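Local coordinates for uncharacterized protein DUF1470 (PDB 3H0N) that probably acts as a transcription regulator, pairing an ABATE domain with a treble-clef zinc finger likely to bind nucleic acid, at the interface of chains A and B. Residues are numbered along the deposited sequence; one frame, centred on the assembly and turned at random. Chains: chain A/B, uncharacterized protein DUF1470.

The interface of chains A and B. Residues chain A 89-90, 93, 131, 134-135, 137-138; chain B 100-102, 112.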
# COMPACT_ATOMS: atom_id res chain seq x y z
N LEU A 89 -15.78 3.75 -1.51
CA LEU A 89 -14.37 4.07 -1.28
C LEU A 89 -13.71 4.65 -2.53
O LEU A 89 -12.93 5.61 -2.45
CB LEU A 89 -13.63 2.82 -0.80
CG LEU A 89 -14.04 2.28 0.57
CD1 LEU A 89 -13.48 0.88 0.81
CD2 LEU A 89 -13.63 3.22 1.71
N ASN A 90 -14.06 4.13 -3.70
CA ASN A 90 -13.51 4.65 -4.97
C ASN A 90 -13.89 6.09 -5.18
O ASN A 90 -13.09 6.88 -5.65
CB ASN A 90 -13.95 3.81 -6.16
CG ASN A 90 -13.23 2.51 -6.26
OD1 ASN A 90 -12.18 2.32 -5.63
ND2 ASN A 90 -13.73 1.62 -7.13
N LEU A 93 -11.71 8.29 -2.94
CA LEU A 93 -10.35 8.36 -3.46
C LEU A 93 -10.27 9.31 -4.68
O LEU A 93 -9.27 10.00 -4.87
CB LEU A 93 -9.82 6.96 -3.81
CG LEU A 93 -9.60 6.11 -2.55
CD1 LEU A 93 -9.56 4.62 -2.91
CD2 LEU A 93 -8.36 6.61 -1.78
N GLU A 131 -8.11 4.75 1.65
CA GLU A 131 -7.06 3.84 1.15
C GLU A 131 -6.84 2.68 2.12
O GLU A 131 -6.62 1.54 1.74
CB GLU A 131 -5.74 4.56 0.83
CG GLU A 131 -4.66 3.65 0.20
CD GLU A 131 -3.89 2.76 1.17
OE1 GLU A 131 -3.82 3.08 2.39
OE2 GLU A 131 -3.34 1.72 0.70
N ALA A 134 -9.65 0.27 1.67
CA ALA A 134 -9.50 -0.32 0.33
C ALA A 134 -8.39 -1.37 0.30
O ALA A 134 -8.51 -2.41 -0.36
CB ALA A 134 -9.27 0.77 -0.75
N ARG A 135 -7.29 -1.06 0.96
CA ARG A 135 -6.15 -1.98 0.98
C ARG A 135 -6.50 -3.31 1.58
O ARG A 135 -6.08 -4.37 1.14
CB ARG A 135 -4.96 -1.32 1.67
CG ARG A 135 -3.68 -2.08 1.43
CD ARG A 135 -2.57 -1.68 2.33
NE ARG A 135 -2.50 -0.27 2.62
CZ ARG A 135 -1.98 0.21 3.75
NH1 ARG A 135 -1.42 -0.59 4.62
NH2 ARG A 135 -2.02 1.50 3.99
N ILE A 137 -9.47 -4.70 1.62
CA ILE A 137 -10.29 -5.41 0.64
C ILE A 137 -9.35 -6.08 -0.38
O ILE A 137 -9.48 -7.25 -0.69
CB ILE A 137 -11.27 -4.45 -0.06
CG1 ILE A 137 -12.28 -3.84 0.94
CG2 ILE A 137 -11.97 -5.13 -1.24
CD1 ILE A 137 -13.10 -2.67 0.35
N GLY A 138 -8.36 -5.34 -0.88
CA GLY A 138 -7.40 -5.92 -1.81
C GLY A 138 -6.62 -7.06 -1.24
O GLY A 138 -6.26 -8.02 -1.95
N PRO B 100 -5.59 5.58 -6.32
CA PRO B 100 -5.97 4.17 -6.31
C PRO B 100 -7.44 3.92 -6.60
O PRO B 100 -8.29 4.79 -6.36
CB PRO B 100 -5.61 3.71 -4.92
CG PRO B 100 -4.93 4.81 -4.25
CD PRO B 100 -5.19 6.06 -5.00
N GLU B 101 -7.73 2.71 -7.05
CA GLU B 101 -9.09 2.31 -7.40
C GLU B 101 -9.23 0.80 -7.20
O GLU B 101 -8.43 0.01 -7.73
CB GLU B 101 -9.41 2.72 -8.87
CG GLU B 101 -10.85 2.39 -9.28
CD GLU B 101 -11.26 2.89 -10.68
OE1 GLU B 101 -10.57 3.75 -11.24
OE2 GLU B 101 -12.35 2.43 -11.17
N LEU B 102 -10.31 0.41 -6.51
CA LEU B 102 -10.70 -0.98 -6.38
C LEU B 102 -11.42 -1.47 -7.61
O LEU B 102 -12.30 -0.77 -8.13
CB LEU B 102 -11.60 -1.16 -5.16
CG LEU B 102 -10.97 -0.99 -3.79
CD1 LEU B 102 -12.05 -0.67 -2.75
CD2 LEU B 102 -10.17 -2.24 -3.41
N LEU B 112 -6.77 -3.79 -5.25
CA LEU B 112 -6.51 -2.35 -5.20
C LEU B 112 -5.50 -2.02 -6.28
O LEU B 112 -4.35 -2.49 -6.22
CB LEU B 112 -5.97 -1.91 -3.85
CG LEU B 112 -5.78 -0.39 -3.66
CD1 LEU B 112 -7.08 0.44 -3.91
CD2 LEU B 112 -5.19 -0.07 -2.31
O HOH W 1 -10.84 5.55 -7.27
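The side-chain amide of A:Asn90, on helix 82-95, docks against the backbone of B:Leu102 in strand 101-104 and pairs with it much as a neighbouring strand would. Its carbonyl OD1 accepts from the backbone N of B:Leu102 at 2.8 Å, the donor tilted 21° from the carbonyl plane. Its amide nitrogen ND2 donates a hydrogen bond to the backbone O of the same residue at 3.0 Å, in that carbonyl's plane and on a lone pair. An alanine here would probably leave the N-H and C=O of B:Leu102 without these mates and weaken the hold of the strand on the helix. Alongside, water 1, 2.8 Å from B:Pro100 O, also reaches the backbone A:Asn90 O.

Apolar packing fills the groove between helices 82-95 and 121-138. B:Leu102 points into it, its CD1 3.7 Å from A:Ala134 CB and also against A:Ile137 CD1, the two longer side chains crossing at about a right angle. From strand 110-113, B:Leu112 has CG anti to its backbone N (chi1 -175°), sending the branched end towards helix 121-138, with CD1 near A:Ala134 CB and CD2 3.9 Å from A:Arg135 CA.

Charged groups border this patch within chain A. A:Arg135 grips A:Glu131 side-on, NH2 to OE1 as a salt bridge and NE to OE2, fixing the carboxylate beside B:Leu112. The whole interface is two-fold symmetric, so the contact recurs with chains exchanged, although the structure alone does not prove a dimer in solution. The A:Arg135 NE hydrogen bond meets the syn lone pair of A:Glu131 OE2 at 2.9 Å, nearly in the guanidinium plane.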